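Local atomic coordinates of putative lipase/esterase (Lactobacillus plantarum WCFS1, PDB entry 3BXP), a protein that probably hydrolyses carboxylic ester bonds, as an alpha/beta-hydrolase-fold lipase/esterase of the BD-FAE family whose natural substrate is not established. Residues Met38-Gly43 / Thr68-Tyr73; Ala114-Gly119 / Leu153-Ile158. All coordinates share one frame; numbering follows the deposited sequence.

Interaction 1: Met38-Gly43 / Thr68-Tyr73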
HETATM    1  N   MSE B  38     -12.353 -15.262 -12.050  1.00 19.35           N
HETATM    2  CA  MSE B  38     -11.825 -13.900 -12.199  1.00 19.71           C
HETATM    3  C   MSE B  38     -12.069 -13.433 -13.607  1.00 21.22           C
HETATM    4  O   MSE B  38     -11.606 -14.033 -14.558  1.00 19.99           O
HETATM    5  CB  MSE B  38     -10.319 -13.836 -11.935  1.00 22.59           C
HETATM    6  CG  MSE B  38      -9.828 -12.456 -11.944  1.00 22.90           C
HETATM    7 SE   MSE B  38      -7.962 -12.364 -11.373  0.75 22.67          SE
HETATM    8  CE  MSE B  38      -8.185 -12.998  -9.528  1.00 30.89           C
ATOM      9  N   ILE B  39     -12.712 -12.284 -13.707  1.00 17.47           N
ATOM     10  CA  ILE B  39     -12.901 -11.578 -14.989  1.00 20.68           C
ATOM     11  C   ILE B  39     -11.881 -10.454 -15.130  1.00 19.44           C
ATOM     12  O   ILE B  39     -11.846  -9.528 -14.305  1.00 22.00           O
ATOM     13  CB  ILE B  39     -14.297 -10.918 -15.074  1.00 22.51           C
ATOM     14  CG1 ILE B  39     -15.437 -11.925 -14.909  1.00 21.72           C
ATOM     15  CG2 ILE B  39     -14.436 -10.128 -16.429  1.00 21.42           C
ATOM     16  CD1 ILE B  39     -16.836 -11.200 -14.736  1.00 20.70           C
ATOM     17  N   ILE B  40     -11.077 -10.560 -16.170  1.00 16.84           N
ATOM     18  CA  ILE B  40      -9.899  -9.676 -16.371  1.00 18.87           C
ATOM     19  C   ILE B  40     -10.223  -8.642 -17.451  1.00 21.62           C
ATOM     20  O   ILE B  40     -10.581  -9.004 -18.610  1.00 21.40           O
ATOM     21  CB  ILE B  40      -8.626 -10.485 -16.747  1.00 19.45           C
ATOM     22  CG1 ILE B  40      -8.152 -11.397 -15.612  1.00 24.80           C
ATOM     23  CG2 ILE B  40      -7.500  -9.508 -17.149  1.00 17.80           C
ATOM     24  CD1 ILE B  40      -7.147 -12.469 -16.071  1.00 27.67           C
ATOM     25  N   CYS B  41     -10.213  -7.361 -17.039  1.00 20.57           N
ATOM     26  CA  CYS B  41     -10.336  -6.249 -17.945  1.00 18.62           C
ATOM     27  C   CYS B  41      -8.904  -5.757 -18.212  1.00 16.96           C
ATOM     28  O   CYS B  41      -8.283  -5.230 -17.330  1.00 19.01           O
ATOM     29  CB  CYS B  41     -11.219  -5.138 -17.352  1.00 18.35           C
ATOM     30  SG  CYS B  41     -12.929  -5.648 -17.239  1.00 23.96           S
ATOM     31  N   PRO B  42      -8.364  -6.011 -19.412  1.00 18.83           N
ATOM     32  CA  PRO B  42      -6.955  -5.717 -19.730  1.00 20.95           C
ATOM     33  C   PRO B  42      -6.588  -4.225 -19.726  1.00 18.77           C
ATOM     34  O   PRO B  42      -7.487  -3.328 -19.784  1.00 20.12           O
ATOM     35  CB  PRO B  42      -6.772  -6.283 -21.142  1.00 21.62           C
ATOM     36  CG  PRO B  42      -7.928  -7.196 -21.366  1.00 29.17           C
ATOM     37  CD  PRO B  42      -9.061  -6.661 -20.556  1.00 21.77           C
ATOM     38  N   GLY B  43      -5.303  -3.932 -19.711  1.00 20.03           N
ATOM     39  CA  GLY B  43      -4.880  -2.539 -19.994  1.00 22.67           C
ATOM     40  C   GLY B  43      -4.954  -2.156 -21.451  1.00 23.29           C
ATOM     41  O   GLY B  43      -5.607  -2.826 -22.230  1.00 20.33           O
ATOM     42  N   THR B  68     -10.922 -18.211 -15.357  1.00 18.48           N
ATOM     43  CA  THR B  68     -10.732 -16.825 -15.756  1.00 18.33           C
ATOM     44  C   THR B  68     -11.427 -16.532 -17.044  1.00 21.73           C
ATOM     45  O   THR B  68     -11.549 -17.379 -17.908  1.00 19.91           O
ATOM     46  CB  THR B  68      -9.254 -16.444 -15.810  1.00 24.59           C
ATOM     47  OG1 THR B  68      -8.594 -17.141 -16.872  1.00 26.66           O
ATOM     48  CG2 THR B  68      -8.595 -16.740 -14.473  1.00 21.77           C
ATOM     49  N   VAL B  69     -11.901 -15.293 -17.163  1.00 19.34           N
ATOM     50  CA  VAL B  69     -12.512 -14.806 -18.433  1.00 21.46           C
ATOM     51  C   VAL B  69     -11.842 -13.484 -18.730  1.00 23.56           C
ATOM     52  O   VAL B  69     -11.728 -12.639 -17.839  1.00 21.76           O
ATOM     53  CB  VAL B  69     -14.058 -14.597 -18.320  1.00 20.00           C
ATOM     54  CG1 VAL B  69     -14.677 -13.825 -19.570  1.00 24.33           C
ATOM     55  CG2 VAL B  69     -14.814 -15.958 -18.099  1.00 21.33           C
ATOM     56  N   VAL B  70     -11.384 -13.300 -19.963  1.00 20.90           N
ATOM     57  CA  VAL B  70     -10.845 -12.002 -20.387  1.00 23.27           C
ATOM     58  C   VAL B  70     -11.883 -11.297 -21.206  1.00 21.80           C
ATOM     59  O   VAL B  70     -12.447 -11.899 -22.114  1.00 20.93           O
ATOM     60  CB  VAL B  70      -9.517 -12.181 -21.181  1.00 24.98           C
ATOM     61  CG1 VAL B  70      -9.019 -10.794 -21.665  1.00 20.86           C
ATOM     62  CG2 VAL B  70      -8.439 -12.907 -20.289  1.00 26.64           C
ATOM     63  N   LEU B  71     -12.178 -10.053 -20.804  1.00 18.87           N
ATOM     64  CA  LEU B  71     -13.230  -9.192 -21.350  1.00 18.42           C
ATOM     65  C   LEU B  71     -12.585  -8.059 -22.132  1.00 23.21           C
ATOM     66  O   LEU B  71     -11.959  -7.194 -21.559  1.00 21.46           O
ATOM     67  CB  LEU B  71     -14.106  -8.627 -20.246  1.00 20.58           C
ATOM     68  CG  LEU B  71     -14.990  -7.445 -20.756  1.00 18.43           C
ATOM     69  CD1 LEU B  71     -15.894  -7.772 -21.941  1.00 24.36           C
ATOM     70  CD2 LEU B  71     -15.753  -6.918 -19.514  1.00 22.52           C
ATOM     71  N   ASN B  72     -12.684  -8.121 -23.455  1.00 20.59           N
ATOM     72  CA  ASN B  72     -12.180  -7.081 -24.313  1.00 20.44           C
ATOM     73  C   ASN B  72     -13.215  -5.976 -24.489  1.00 20.08           C
ATOM     74  O   ASN B  72     -13.930  -5.969 -25.423  1.00 22.10           O
ATOM     75  CB  ASN B  72     -11.785  -7.699 -25.654  1.00 22.68           C
ATOM     76  CG  ASN B  72     -10.345  -8.277 -25.678  1.00 30.05           C
ATOM     77  OD1 ASN B  72      -9.613  -8.312 -24.687  1.00 23.79           O
ATOM     78  ND2 ASN B  72      -9.928  -8.680 -26.867  1.00 41.20           N
ATOM     79  N   TYR B  73     -13.267  -5.082 -23.527  1.00 19.56           N
ATOM     80  CA  TYR B  73     -14.320  -4.052 -23.397  1.00 20.01           C
ATOM     81  C   TYR B  73     -14.155  -2.995 -24.505  1.00 22.32           C
ATOM     82  O   TYR B  73     -13.103  -2.848 -25.141  1.00 21.11           O
ATOM     83  CB  TYR B  73     -14.293  -3.451 -21.970  1.00 19.96           C
ATOM     84  CG  TYR B  73     -12.921  -2.920 -21.680  1.00 19.13           C
ATOM     85  CD1 TYR B  73     -12.533  -1.697 -22.190  1.00 18.90           C
ATOM     86  CD2 TYR B  73     -11.978  -3.665 -20.952  1.00 20.28           C
ATOM     87  CE1 TYR B  73     -11.237  -1.189 -22.001  1.00 20.72           C
ATOM     88  CE2 TYR B  73     -10.665  -3.181 -20.772  1.00 20.10           C
ATOM     89  CZ  TYR B  73     -10.301  -1.958 -21.302  1.00 21.23           C
ATOM     90  OH  TYR B  73      -8.996  -1.505 -21.150  1.00 22.13           O
TER
HETATM   91  O   HOH W   1      -7.553  -0.240 -23.145  1.00 18.48           O
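Three backbone hydrogen bonds tie M38-C41 to T68-L71 as parallel strands. V69 N gives its hydrogen to M38 O, and L71 N gives its own to I40 O. The bond from I40 N to V69 O is the shortest of the three backbone bonds at 2.7 Å. I40 thus bonds V69 and L71 through its own N and O, the regular parallel pattern. CA-H...O contacts run beside them, as from I39 CA to V69 O (3.3 Å). These strands are the two ends of a right-handed beta-alpha-beta crossover through helix 54-63, part of the central sheet of the alpha/beta-hydrolase fold. M38, I40, T68 and V70 lie on the face where that helix packs, by way of A58, M61 and M62; I39 reaches I94 and I97 of helix 85-99 on the reverse face. Apolar contacts join the side chains: I39 CG2 meets L71 CB at 4.1 Å, their side chains crossing obliquely, and C41 SG touches L71 CD2 at 3.8 Å. Beyond the last backbone bond the P42 ring takes over, CG against V70 CG1 (3.8 Å) and CD against Y73 CE2. With CG between its own N and carbonyl carbon, chi1 56°, the Y73 ring lies by P42 and C41 CB. C41 CB approaches that ring obliquely, with SG 5.5 Å from its centroid. The Y73 hydroxyl donates to P42 O at 2.7 Å, this oxygen lying at the ring edge in plane, and also accepts a hydrogen from a water 2.8 Å away. H49 meets the same ring edge-to-face.

Interaction 2: Ala114-Gly119 / Leu153-Ile158; sequences AGFSAG and LGYPVI
The rings of F116 and Y155 meet obliquely, centroids 5.9 Å apart and planes at 50°. Y155 CE1 lies near the plane of the F116 ring, at its edge by CD1, while Y155 CZ and OH reach F116 CB, CZ at 3.9 Å. The other side of the tyrosine, CD2 and CE2, borders S117: CD2 is 3.6 Å from S117 N and also touches CB. With chi1 at 41°, Y155 CG stands between its own N and carbonyl carbon, and the ring lies beside the F116-S117 link. An alanine in place of Y155 would probably open a gap beside F116 CB and the S117 backbone, leaving the F116 ring freer to shift. F116 CD1 also packs on G154 CA, where a side chain on G154 would collide with the ring. The W197 ring also meets the Y155 ring. Farther along, V157 packs on the S117 carbonyl, CG2 lying 3.7 Å from S117 C.

Three backbone bonds accompany these contacts: G154 N to G115 O (3.0 Å), S117 N to G154 O (3.1 Å), and V157 N to S117 O (2.9 Å). In the last, the donor stands above the carbonyl plane, 54° out of it. The sequence G115-F116-S117-A118-G119 fits the GxSxG nucleophile elbow, a sharp turn between strand 110-116 and helix 118-129. S117 has the positive phi expected there, and a CB on G115 would clash with G119 O. Bonds to both S117 N and S117 O hold the backbone of this turn against G154-V157. The S117 bond from CA to CB points away from G154-V157 although CB still touches the Y155 ring, and OG stands anti to the backbone N, consistent with a serine presented as the nucleophile.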
ATOM      1  N   ALA B 114     -10.937  -8.122 -12.088  1.00 20.43           N
ATOM      2  CA  ALA B 114      -9.551  -7.623 -12.021  1.00 20.22           C
ATOM      3  C   ALA B 114      -9.335  -6.717 -13.222  1.00 22.91           C
ATOM      4  O   ALA B 114      -9.634  -7.111 -14.363  1.00 23.11           O
ATOM      5  CB  ALA B 114      -8.568  -8.760 -12.033  1.00 22.33           C
ATOM      6  N   GLY B 115      -8.836  -5.506 -12.975  1.00 20.64           N
ATOM      7  CA  GLY B 115      -8.606  -4.540 -14.045  1.00 19.15           C
ATOM      8  C   GLY B 115      -7.186  -3.997 -13.940  1.00 19.83           C
ATOM      9  O   GLY B 115      -6.665  -3.798 -12.845  1.00 19.97           O
ATOM     10  N   PHE B 116      -6.550  -3.819 -15.088  1.00 20.31           N
ATOM     11  CA  PHE B 116      -5.170  -3.299 -15.171  1.00 18.75           C
ATOM     12  C   PHE B 116      -5.200  -2.015 -16.007  1.00 21.40           C
ATOM     13  O   PHE B 116      -5.873  -1.989 -17.013  1.00 20.51           O
ATOM     14  CB  PHE B 116      -4.285  -4.443 -15.726  1.00 20.96           C
ATOM     15  CG  PHE B 116      -4.325  -5.661 -14.828  1.00 22.14           C
ATOM     16  CD1 PHE B 116      -3.509  -5.737 -13.683  1.00 23.13           C
ATOM     17  CD2 PHE B 116      -5.252  -6.658 -15.014  1.00 22.12           C
ATOM     18  CE1 PHE B 116      -3.612  -6.794 -12.837  1.00 25.56           C
ATOM     19  CE2 PHE B 116      -5.372  -7.709 -14.116  1.00 23.36           C
ATOM     20  CZ  PHE B 116      -4.520  -7.768 -13.039  1.00 25.70           C
ATOM     21  N   SER B 117      -4.440  -0.963 -15.623  1.00 23.88           N
ATOM     22  CA  SER B 117      -4.410   0.309 -16.431  1.00 25.83           C
ATOM     23  C   SER B 117      -5.817   0.769 -16.784  1.00 25.47           C
ATOM     24  O   SER B 117      -6.679   0.960 -15.894  1.00 23.55           O
ATOM     25  CB  SER B 117      -3.563   0.083 -17.720  1.00 28.25           C
ATOM     26  OG  SER B 117      -3.595   1.188 -18.597  1.00 37.87           O
ATOM     27  N   ALA B 118      -6.092   0.957 -18.083  1.00 22.72           N
ATOM     28  CA  ALA B 118      -7.438   1.355 -18.516  1.00 21.78           C
ATOM     29  C   ALA B 118      -8.592   0.419 -18.060  1.00 17.53           C
ATOM     30  O   ALA B 118      -9.704   0.871 -17.706  1.00 20.53           O
ATOM     31  CB  ALA B 118      -7.437   1.484 -20.076  1.00 21.63           C
ATOM     32  N   GLY B 119      -8.352  -0.876 -18.037  1.00 18.06           N
ATOM     33  CA  GLY B 119      -9.286  -1.813 -17.508  1.00 17.76           C
ATOM     34  C   GLY B 119      -9.583  -1.661 -16.040  1.00 21.92           C
ATOM     35  O   GLY B 119     -10.673  -2.030 -15.554  1.00 20.97           O
ATOM     36  N   LEU B 153      -7.192  -4.431  -8.523  1.00 18.64           N
ATOM     37  CA  LEU B 153      -6.736  -3.374  -9.420  1.00 19.06           C
ATOM     38  C   LEU B 153      -5.240  -3.303  -9.459  1.00 17.75           C
ATOM     39  O   LEU B 153      -4.593  -3.164  -8.422  1.00 19.38           O
ATOM     40  CB  LEU B 153      -7.290  -1.988  -9.009  1.00 18.98           C
ATOM     41  CG  LEU B 153      -8.818  -1.824  -8.948  1.00 19.97           C
ATOM     42  CD1 LEU B 153      -9.162  -0.450  -8.366  1.00 17.30           C
ATOM     43  CD2 LEU B 153      -9.367  -1.957 -10.386  1.00 22.42           C
ATOM     44  N   GLY B 154      -4.676  -3.436 -10.659  1.00 19.03           N
ATOM     45  CA  GLY B 154      -3.219  -3.223 -10.854  1.00 18.51           C
ATOM     46  C   GLY B 154      -2.963  -2.000 -11.703  1.00 19.46           C
ATOM     47  O   GLY B 154      -3.548  -1.846 -12.795  1.00 19.59           O
ATOM     48  N   TYR B 155      -2.111  -1.129 -11.193  1.00 19.75           N
ATOM     49  CA  TYR B 155      -1.828   0.142 -11.828  1.00 20.12           C
ATOM     50  C   TYR B 155      -3.083   0.712 -12.535  1.00 20.74           C
ATOM     51  O   TYR B 155      -3.009   1.066 -13.707  1.00 21.83           O
ATOM     52  CB  TYR B 155      -0.649   0.013 -12.816  1.00 20.69           C
ATOM     53  CG  TYR B 155      -0.614  -1.229 -13.675  1.00 19.13           C
ATOM     54  CD1 TYR B 155      -0.218  -2.427 -13.159  1.00 19.50           C
ATOM     55  CD2 TYR B 155      -0.943  -1.187 -15.007  1.00 18.21           C
ATOM     56  CE1 TYR B 155      -0.138  -3.571 -13.952  1.00 20.50           C
ATOM     57  CE2 TYR B 155      -0.891  -2.320 -15.819  1.00 18.90           C
ATOM     58  CZ  TYR B 155      -0.504  -3.496 -15.289  1.00 19.86           C
ATOM     59  OH  TYR B 155      -0.415  -4.612 -16.073  1.00 21.85           O
ATOM     60  N   PRO B 156      -4.186   0.908 -11.798  1.00 20.37           N
ATOM     61  CA  PRO B 156      -5.395   1.290 -12.503  1.00 20.48           C
ATOM     62  C   PRO B 156      -5.440   2.747 -12.865  1.00 21.06           C
ATOM     63  O   PRO B 156      -4.968   3.576 -12.106  1.00 19.55           O
ATOM     64  CB  PRO B 156      -6.456   1.086 -11.463  1.00 18.54           C
ATOM     65  CG  PRO B 156      -5.761   1.385 -10.177  1.00 21.82           C
ATOM     66  CD  PRO B 156      -4.451   0.732 -10.349  1.00 19.29           C
ATOM     67  N   VAL B 157      -5.995   3.034 -14.029  1.00 20.83           N
ATOM     68  CA  VAL B 157      -6.501   4.383 -14.297  1.00 18.94           C
ATOM     69  C   VAL B 157      -7.761   4.558 -13.473  1.00 19.84           C
ATOM     70  O   VAL B 157      -8.660   3.693 -13.492  1.00 20.23           O
ATOM     71  CB  VAL B 157      -6.763   4.614 -15.784  1.00 16.47           C
ATOM     72  CG1 VAL B 157      -7.467   5.963 -16.029  1.00 18.26           C
ATOM     73  CG2 VAL B 157      -5.455   4.460 -16.632  1.00 20.03           C
ATOM     74  N   ILE B 158      -7.870   5.675 -12.753  1.00 20.81           N
ATOM     75  CA  ILE B 158      -8.966   5.873 -11.828  1.00 19.46           C
ATOM     76  C   ILE B 158      -9.672   7.187 -12.104  1.00 19.07           C
ATOM     77  O   ILE B 158     -10.915   7.279 -12.028  1.00 21.64           O
ATOM     78  CB  ILE B 158      -8.445   5.892 -10.365  1.00 20.88           C
ATOM     79  CG1 ILE B 158      -7.969   4.470  -9.970  1.00 21.33           C
ATOM     80  CG2 ILE B 158      -9.465   6.466  -9.367  1.00 22.97           C
ATOM     81  CD1 ILE B 158      -9.125   3.332  -9.997  1.00 19.06           C
TER

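Interactions 1 and 2 sit side by side in one sheet, their centres about 11 Å apart, because strands 35-41 and 110-116 are neighbours. Probable backbone hydrogen bonds stitch them together: C41 N to A114 O at 2.7 Å and I39 O to A114 N at 2.8 Å. A second junction lies past the strand ends, where the Y73 hydroxyl packs against the presumed nucleophile elbow, OH being 3.2 Å from G119 N and 3.5 Å from A118 CB. G43 reaches it too, its CA lying 3.7 Å from S117 CB. Interaction 1 therefore borders the probable active site through G43 and Y73, whereas residues 114-119 of interaction 2 contain the elbow itself.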